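Local coordinates for sister chromatid cohesion protein (Chaetomium thermophilum, PDB 5T8V) that probably loads cohesin onto chromatin as a member of the SCC2/Nipped-B family, this chain being its C-terminal HEAT-repeat fragment, at residues F183-M197 with A237-K249. Residues are numbered along the deposited sequence; the frame is centred on the assembly and turned at random.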
ATOM      1  N   PHE A 183      51.249 -14.287  20.455  1.00 35.12           N
ATOM      2  CA  PHE A 183      49.996 -14.875  20.914  1.00 34.46           C
ATOM      3  C   PHE A 183      50.249 -16.170  21.673  1.00 34.58           C
ATOM      4  O   PHE A 183      49.761 -16.354  22.794  1.00 33.13           O
ATOM      5  CB  PHE A 183      49.062 -15.122  19.727  1.00 36.16           C
ATOM      6  CG  PHE A 183      47.743 -15.734  20.109  1.00 35.87           C
ATOM      7  CD1 PHE A 183      47.636 -17.095  20.348  1.00 36.78           C
ATOM      8  CD2 PHE A 183      46.609 -14.951  20.221  1.00 34.93           C
ATOM      9  CE1 PHE A 183      46.428 -17.659  20.701  1.00 36.78           C
ATOM     10  CE2 PHE A 183      45.394 -15.512  20.572  1.00 34.89           C
ATOM     11  CZ  PHE A 183      45.305 -16.868  20.812  1.00 35.84           C
ATOM     12  N   LYS A 184      51.016 -17.086  21.077  1.00 51.55           N
ATOM     13  CA  LYS A 184      51.245 -18.364  21.745  1.00 54.06           C
ATOM     14  C   LYS A 184      52.107 -18.195  22.990  1.00 49.97           C
ATOM     15  O   LYS A 184      51.939 -18.936  23.970  1.00 49.60           O
ATOM     16  CB  LYS A 184      51.872 -19.354  20.763  1.00 59.81           C
ATOM     17  CG  LYS A 184      51.127 -19.396  19.433  1.00 64.52           C
ATOM     18  CD  LYS A 184      51.312 -20.704  18.683  1.00 67.77           C
ATOM     19  CE  LYS A 184      50.490 -20.698  17.401  1.00 70.25           C
ATOM     20  NZ  LYS A 184      50.707 -21.905  16.555  1.00 73.56           N
ATOM     21  N   ALA A 185      53.008 -17.212  22.985  1.00 35.01           N
ATOM     22  CA  ALA A 185      53.836 -16.947  24.157  1.00 33.82           C
ATOM     23  C   ALA A 185      52.983 -16.538  25.355  1.00 31.65           C
ATOM     24  O   ALA A 185      53.098 -17.121  26.439  1.00 31.19           O
ATOM     25  CB  ALA A 185      54.864 -15.867  23.827  1.00 33.88           C
ATOM     26  N   LEU A 186      52.124 -15.528  25.181  1.00 41.64           N
ATOM     27  CA  LEU A 186      51.258 -15.097  26.279  1.00 39.55           C
ATOM     28  C   LEU A 186      50.270 -16.195  26.663  1.00 40.59           C
ATOM     29  O   LEU A 186      49.996 -16.421  27.855  1.00 40.04           O
ATOM     30  CB  LEU A 186      50.516 -13.822  25.877  1.00 38.48           C
ATOM     31  CG  LEU A 186      51.384 -12.574  25.694  1.00 37.27           C
ATOM     32  CD1 LEU A 186      50.671 -11.542  24.835  1.00 37.03           C
ATOM     33  CD2 LEU A 186      51.750 -11.983  27.044  1.00 34.60           C
ATOM     34  N   SER A 187      49.723 -16.887  25.662  1.00 38.28           N
ATOM     35  CA  SER A 187      48.851 -18.023  25.929  1.00 39.48           C
ATOM     36  C   SER A 187      49.551 -19.068  26.785  1.00 39.97           C
ATOM     37  O   SER A 187      48.890 -19.821  27.509  1.00 40.08           O
ATOM     38  CB  SER A 187      48.383 -18.642  24.610  1.00 43.06           C
ATOM     39  OG  SER A 187      47.659 -17.706  23.831  1.00 43.79           O
ATOM     40  N   SER A 188      50.881 -19.134  26.717  1.00 50.47           N
ATOM     41  CA  SER A 188      51.630 -20.083  27.531  1.00 50.83           C
ATOM     42  C   SER A 188      51.748 -19.660  28.994  1.00 47.81           C
ATOM     43  O   SER A 188      52.130 -20.491  29.825  1.00 49.65           O
ATOM     44  CB  SER A 188      53.026 -20.286  26.939  1.00 53.82           C
ATOM     45  OG  SER A 188      53.702 -21.352  27.582  1.00 57.76           O
ATOM     46  N   CYS A 189      51.435 -18.402  29.333  1.00 36.53           N
ATOM     47  CA  CYS A 189      51.491 -17.921  30.712  1.00 33.76           C
ATOM     48  C   CYS A 189      50.201 -17.196  31.109  1.00 32.45           C
ATOM     49  O   CYS A 189      50.215 -16.274  31.946  1.00 31.83           O
ATOM     50  CB  CYS A 189      52.711 -17.025  30.923  1.00 31.44           C
ATOM     51  SG  CYS A 189      52.826 -15.632  29.788  1.00 30.37           S
ATOM     52  N   LYS A 190      49.083 -17.593  30.499  1.00 35.12           N
ATOM     53  CA  LYS A 190      47.755 -17.278  31.022  1.00 34.25           C
ATOM     54  C   LYS A 190      47.740 -17.109  32.538  1.00 32.89           C
ATOM     55  O   LYS A 190      47.356 -16.052  33.048  1.00 32.09           O
ATOM     56  CB  LYS A 190      46.755 -18.384  30.668  1.00 36.87           C
ATOM     57  CG  LYS A 190      46.450 -18.558  29.204  1.00 38.95           C
ATOM     58  CD  LYS A 190      45.490 -19.722  29.009  1.00 41.30           C
ATOM     59  CE  LYS A 190      45.114 -19.905  27.549  1.00 44.06           C
ATOM     60  NZ  LYS A 190      46.300 -20.206  26.703  1.00 45.42           N
ATOM     61  N   ARG A 191      48.139 -18.157  33.266  1.00 30.90           N
ATOM     62  CA  ARG A 191      47.932 -18.179  34.710  1.00 30.13           C
ATOM     63  C   ARG A 191      48.645 -17.030  35.399  1.00 29.40           C
ATOM     64  O   ARG A 191      48.219 -16.593  36.474  1.00 29.41           O
ATOM     65  CB  ARG A 191      48.407 -19.505  35.296  1.00 31.41           C
ATOM     66  CG  ARG A 191      47.774 -19.823  36.642  1.00 31.66           C
ATOM     67  CD  ARG A 191      48.052 -21.247  37.077  1.00 34.50           C
ATOM     68  NE  ARG A 191      47.014 -21.745  37.970  1.00 36.57           N
ATOM     69  CZ  ARG A 191      46.905 -23.011  38.360  1.00 40.23           C
ATOM     70  NH1 ARG A 191      47.771 -23.924  37.938  1.00 41.80           N
ATOM     71  NH2 ARG A 191      45.919 -23.362  39.173  1.00 42.01           N
ATOM     72  N   ARG A 192      49.735 -16.539  34.811  1.00 34.21           N
ATOM     73  CA  ARG A 192      50.393 -15.364  35.359  1.00 33.03           C
ATOM     74  C   ARG A 192      49.711 -14.084  34.903  1.00 30.71           C
ATOM     75  O   ARG A 192      49.765 -13.075  35.615  1.00 29.30           O
ATOM     76  CB  ARG A 192      51.867 -15.348  34.959  1.00 35.74           C
ATOM     77  CG  ARG A 192      52.637 -16.583  35.409  1.00 39.48           C
ATOM     78  CD  ARG A 192      54.135 -16.404  35.241  1.00 41.69           C
ATOM     79  NE  ARG A 192      54.653 -15.329  36.086  1.00 42.96           N
ATOM     80  CZ  ARG A 192      55.927 -14.957  36.134  1.00 45.20           C
ATOM     81  NH1 ARG A 192      56.835 -15.568  35.383  1.00 47.14           N
ATOM     82  NH2 ARG A 192      56.297 -13.967  36.937  1.00 44.95           N
ATOM     83  N   ILE A 193      49.058 -14.102  33.738  1.00 26.30           N
ATOM     84  CA  ILE A 193      48.379 -12.893  33.277  1.00 26.33           C
ATOM     85  C   ILE A 193      47.110 -12.635  34.087  1.00 27.49           C
ATOM     86  O   ILE A 193      46.796 -11.485  34.418  1.00 27.62           O
ATOM     87  CB  ILE A 193      48.075 -12.986  31.773  1.00 27.09           C
ATOM     88  CG1 ILE A 193      49.379 -13.089  30.984  1.00 27.98           C
ATOM     89  CG2 ILE A 193      47.275 -11.759  31.313  1.00 27.04           C
ATOM     90  CD1 ILE A 193      49.187 -13.370  29.514  1.00 29.77           C
ATOM     91  N   LEU A 194      46.358 -13.689  34.412  1.00 36.80           N
ATOM     92  CA  LEU A 194      45.048 -13.499  35.035  1.00 36.41           C
ATOM     93  C   LEU A 194      45.108 -12.687  36.320  1.00 34.12           C
ATOM     94  O   LEU A 194      44.348 -11.709  36.442  1.00 35.49           O
ATOM     95  CB  LEU A 194      44.395 -14.862  35.285  1.00 39.51           C
ATOM     96  CG  LEU A 194      43.299 -15.248  34.291  1.00 42.85           C
ATOM     97  CD1 LEU A 194      43.836 -15.255  32.866  1.00 44.64           C
ATOM     98  CD2 LEU A 194      42.716 -16.605  34.655  1.00 45.69           C
ATOM     99  N   PRO A 195      45.941 -13.025  37.306  1.00 19.80           N
ATOM    100  CA  PRO A 195      45.988 -12.204  38.529  1.00 18.97           C
ATOM    101  C   PRO A 195      46.231 -10.730  38.252  1.00 18.53           C
ATOM    102  O   PRO A 195      45.667  -9.872  38.941  1.00 18.50           O
ATOM    103  CB  PRO A 195      47.138 -12.836  39.323  1.00 19.61           C
ATOM    104  CG  PRO A 195      47.189 -14.240  38.848  1.00 20.84           C
ATOM    105  CD  PRO A 195      46.826 -14.196  37.396  1.00 20.85           C
ATOM    106  N   LEU A 196      47.057 -10.416  37.254  1.00 23.23           N
ATOM    107  CA  LEU A 196      47.271  -9.024  36.876  1.00 23.51           C
ATOM    108  C   LEU A 196      45.967  -8.375  36.428  1.00 23.73           C
ATOM    109  O   LEU A 196      45.635  -7.258  36.848  1.00 24.46           O
ATOM    110  CB  LEU A 196      48.323  -8.951  35.770  1.00 23.90           C
ATOM    111  CG  LEU A 196      48.678  -7.564  35.242  1.00 23.57           C
ATOM    112  CD1 LEU A 196      49.374  -6.743  36.314  1.00 23.51           C
ATOM    113  CD2 LEU A 196      49.550  -7.695  34.012  1.00 24.41           C
ATOM    114  N   MET A 197      45.211  -9.068  35.574  1.00 26.53           N
ATOM    115  CA  MET A 197      43.919  -8.551  35.133  1.00 26.50           C
ATOM    116  C   MET A 197      42.993  -8.316  36.317  1.00 25.15           C
ATOM    117  O   MET A 197      42.348  -7.267  36.417  1.00 25.72           O
ATOM    118  CB  MET A 197      43.279  -9.523  34.140  1.00 29.45           C
ATOM    119  CG  MET A 197      44.103  -9.766  32.887  1.00 31.66           C
ATOM    120  SD  MET A 197      44.460  -8.250  31.979  1.00 32.11           S
ATOM    121  CE  MET A 197      44.128  -8.789  30.305  1.00 34.52           C
ATOM    122  N   ALA A 237      37.345 -11.049  21.787  1.00 51.99           N
ATOM    123  CA  ALA A 237      37.387 -11.939  20.639  1.00 55.26           C
ATOM    124  C   ALA A 237      36.031 -12.605  20.424  1.00 56.16           C
ATOM    125  O   ALA A 237      35.194 -12.690  21.328  1.00 55.63           O
ATOM    126  CB  ALA A 237      38.468 -13.001  20.825  1.00 56.09           C
ATOM    127  N   ASN A 238      35.823 -13.085  19.199  1.00 84.68           N
ATOM    128  CA  ASN A 238      34.572 -13.739  18.835  1.00 86.72           C
ATOM    129  C   ASN A 238      34.333 -14.961  19.715  1.00 85.81           C
ATOM    130  O   ASN A 238      33.478 -14.934  20.605  1.00 82.96           O
ATOM    131  CB  ASN A 238      34.586 -14.136  17.357  1.00 92.45           C
ATOM    132  CG  ASN A 238      34.968 -12.984  16.448  1.00 93.39           C
ATOM    133  OD1 ASN A 238      34.990 -11.826  16.866  1.00 91.52           O
ATOM    134  ND2 ASN A 238      35.270 -13.297  15.192  1.00 95.90           N
ATOM    135  N   ALA A 239      35.083 -16.032  19.473  1.00 74.55           N
ATOM    136  CA  ALA A 239      35.000 -17.253  20.257  1.00 74.37           C
ATOM    137  C   ALA A 239      36.258 -17.410  21.098  1.00 72.62           C
ATOM    138  O   ALA A 239      37.277 -16.753  20.862  1.00 71.87           O
ATOM    139  CB  ALA A 239      34.818 -18.477  19.354  1.00 77.75           C
ATOM    140  N   GLU A 240      36.181 -18.295  22.091  1.00 76.62           N
ATOM    141  CA  GLU A 240      37.298 -18.516  23.007  1.00 75.79           C
ATOM    142  C   GLU A 240      38.339 -19.448  22.370  1.00 78.40           C
ATOM    143  O   GLU A 240      38.646 -20.531  22.870  1.00 80.24           O
ATOM    144  CB  GLU A 240      36.773 -19.060  24.334  1.00 74.57           C
ATOM    145  CG  GLU A 240      36.139 -17.984  25.222  1.00 71.62           C
ATOM    146  CD  GLU A 240      35.722 -18.505  26.585  1.00 70.60           C
ATOM    147  OE1 GLU A 240      35.573 -19.735  26.737  1.00 71.98           O
ATOM    148  OE2 GLU A 240      35.547 -17.680  27.507  1.00 68.69           O
ATOM    149  N   ARG A 241      38.884 -19.012  21.229  1.00 78.61           N
ATOM    150  CA  ARG A 241      39.930 -19.780  20.566  1.00 79.36           C
ATOM    151  C   ARG A 241      41.057 -18.850  20.132  1.00 77.60           C
ATOM    152  O   ARG A 241      42.235 -19.232  20.132  1.00 78.67           O
ATOM    153  CB  ARG A 241      39.380 -20.534  19.357  1.00 82.31           C
ATOM    154  CG  ARG A 241      38.129 -21.358  19.632  1.00 83.01           C
ATOM    155  CD  ARG A 241      37.769 -22.205  18.425  1.00 86.23           C
ATOM    156  NE  ARG A 241      37.250 -21.402  17.315  1.00 86.81           N
ATOM    157  CZ  ARG A 241      36.000 -21.438  16.854  1.00 87.15           C
ATOM    158  NH1 ARG A 241      35.094 -22.253  17.382  1.00 86.95           N
ATOM    159  NH2 ARG A 241      35.650 -20.655  15.839  1.00 87.40           N
ATOM    160  N   ASP A 242      40.703 -17.617  19.762  1.00 59.66           N
ATOM    161  CA  ASP A 242      41.676 -16.629  19.308  1.00 59.76           C
ATOM    162  C   ASP A 242      41.850 -15.500  20.321  1.00 53.17           C
ATOM    163  O   ASP A 242      42.176 -14.368  19.954  1.00 51.32           O
ATOM    164  CB  ASP A 242      41.290 -16.073  17.937  1.00 64.56           C
ATOM    165  CG  ASP A 242      39.805 -15.841  17.794  1.00 66.11           C
ATOM    166  OD1 ASP A 242      39.135 -15.611  18.819  1.00 65.10           O
ATOM    167  OD2 ASP A 242      39.312 -15.890  16.646  1.00 67.52           O
ATOM    168  N   SER A 243      41.671 -15.808  21.603  1.00 64.02           N
ATOM    169  CA  SER A 243      41.894 -14.863  22.688  1.00 60.61           C
ATOM    170  C   SER A 243      42.933 -15.434  23.640  1.00 58.67           C
ATOM    171  O   SER A 243      42.902 -16.625  23.963  1.00 58.90           O
ATOM    172  CB  SER A 243      40.599 -14.578  23.446  1.00 59.28           C
ATOM    173  OG  SER A 243      40.068 -15.770  23.998  1.00 60.70           O
ATOM    174  N   VAL A 244      43.851 -14.577  24.091  1.00 52.13           N
ATOM    175  CA  VAL A 244      44.912 -15.024  24.991  1.00 50.78           C
ATOM    176  C   VAL A 244      44.313 -15.622  26.258  1.00 48.33           C
ATOM    177  O   VAL A 244      44.737 -16.687  26.724  1.00 48.87           O
ATOM    178  CB  VAL A 244      45.867 -13.860  25.313  1.00 50.86           C
ATOM    179  CG1 VAL A 244      46.952 -14.306  26.285  1.00 51.76           C
ATOM    180  CG2 VAL A 244      46.493 -13.318  24.036  1.00 53.16           C
ATOM    181  N   ILE A 245      43.325 -14.942  26.838  1.00 36.45           N
ATOM    182  CA  ILE A 245      42.663 -15.393  28.054  1.00 35.20           C
ATOM    183  C   ILE A 245      41.163 -15.453  27.798  1.00 34.37           C
ATOM    184  O   ILE A 245      40.671 -15.054  26.742  1.00 34.60           O
ATOM    185  CB  ILE A 245      42.977 -14.487  29.264  1.00 33.52           C
ATOM    186  CG1 ILE A 245      42.541 -13.046  28.987  1.00 32.13           C
ATOM    187  CG2 ILE A 245      44.463 -14.546  29.588  1.00 34.52           C
ATOM    188  CD1 ILE A 245      42.703 -12.111  30.172  1.00 30.58           C
ATOM    189  N   GLU A 246      40.437 -15.963  28.791  1.00 55.95           N
ATOM    190  CA  GLU A 246      38.991 -16.088  28.673  1.00 57.57           C
ATOM    191  C   GLU A 246      38.355 -14.732  28.405  1.00 54.82           C
ATOM    192  O   GLU A 246      38.600 -13.758  29.123  1.00 53.37           O
ATOM    193  CB  GLU A 246      38.410 -16.705  29.945  1.00 60.32           C
ATOM    194  CG  GLU A 246      38.718 -18.184  30.104  1.00 65.24           C
ATOM    195  CD  GLU A 246      38.164 -18.764  31.391  1.00 67.01           C
ATOM    196  OE1 GLU A 246      37.643 -17.986  32.219  1.00 67.32           O
ATOM    197  OE2 GLU A 246      38.251 -19.998  31.574  1.00 68.81           O
ATOM    198  N   THR A 247      37.528 -14.678  27.359  1.00 46.17           N
ATOM    199  CA  THR A 247      36.863 -13.437  26.977  1.00 44.46           C
ATOM    200  C   THR A 247      36.057 -12.839  28.125  1.00 43.66           C
ATOM    201  O   THR A 247      35.936 -11.609  28.229  1.00 43.80           O
ATOM    202  CB  THR A 247      35.958 -13.705  25.775  1.00 44.29           C
ATOM    203  OG1 THR A 247      35.132 -14.844  26.042  1.00 44.52           O
ATOM    204  CG2 THR A 247      36.790 -13.976  24.525  1.00 45.37           C
ATOM    205  N   GLN A 248      35.495 -13.684  28.993  1.00 55.68           N
ATOM    206  CA  GLN A 248      34.659 -13.185  30.080  1.00 54.31           C
ATOM    207  C   GLN A 248      35.409 -12.202  30.970  1.00 52.40           C
ATOM    208  O   GLN A 248      34.801 -11.278  31.520  1.00 52.36           O
ATOM    209  CB  GLN A 248      34.129 -14.351  30.914  1.00 57.14           C
ATOM    210  CG  GLN A 248      33.189 -15.275  30.151  1.00 61.52           C
ATOM    211  CD  GLN A 248      32.377 -16.172  31.068  1.00 63.65           C
ATOM    212  OE1 GLN A 248      32.301 -15.939  32.275  1.00 62.93           O
ATOM    213  NE2 GLN A 248      31.766 -17.202  30.498  1.00 66.07           N
ATOM    214  N   LYS A 249      36.719 -12.383  31.133  1.00 37.24           N
ATOM    215  CA  LYS A 249      37.508 -11.440  31.918  1.00 35.85           C
ATOM    216  C   LYS A 249      37.411 -10.036  31.323  1.00 34.10           C
ATOM    217  O   LYS A 249      37.107  -9.054  32.024  1.00 33.02           O
ATOM    218  CB  LYS A 249      38.958 -11.932  31.974  1.00 38.30           C
ATOM    219  CG  LYS A 249      39.789 -11.397  33.128  1.00 39.65           C
ATOM    220  CD  LYS A 249      39.285 -11.895  34.483  1.00 40.54           C
ATOM    221  CE  LYS A 249      40.035 -11.231  35.624  1.00 40.63           C
ATOM    222  NZ  LYS A 249      39.450 -11.563  36.952  1.00 40.13           N
TER
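V244 is the bump that enters the bend between helix 180-187 and helix 190-213, with L186, S187, K190 and I193 around it. Its CG1 meets L186 CB at 3.6 Å and, with the two side chains at about a right angle, I193 CD1 at 4.0 Å. The other branch, CG2, turns to F183, sliding past CD2 of the ring. F183 holds its ring, at chi1 180°, on the side away from its backbone N and out to the loop, where CE2 lies 3.5 Å from D242 O and S243 N sits at the ring edge, in plane. A serine in place of F183 would probably leave the 241-243 backbone without its apolar backing and one flank of V244 uncovered. K190 closes another side: its aliphatic chain passes along V244 O, with CE 3.3 Å away, before a bend at chi4 brings NZ to S187 O for a 2.7 Å hydrogen bond within its own segment. The setting is the largely helical, HEAT-repeat C-terminal part of the cohesin loader, where the loop leading into helix 247-267 packs on the consecutive helices 180-187 and 190-213; L170 of helix 149-172 touches L186, I193 and M197. Further along, I245 fills a second hollow. L194 CD1 slides past I245 CG2 at 3.4 Å, whereas M197 and I245 come tip to tip, CE to CD1 3.6 Å. No hydrogen bond joins the two segments; S243 OG instead bonds I245 O from above the carbonyl plane. Towards the start of helix 247-267, K249 lays CG and CE against M197 CB, while its NZ hydrogen-bonds T198 OG1.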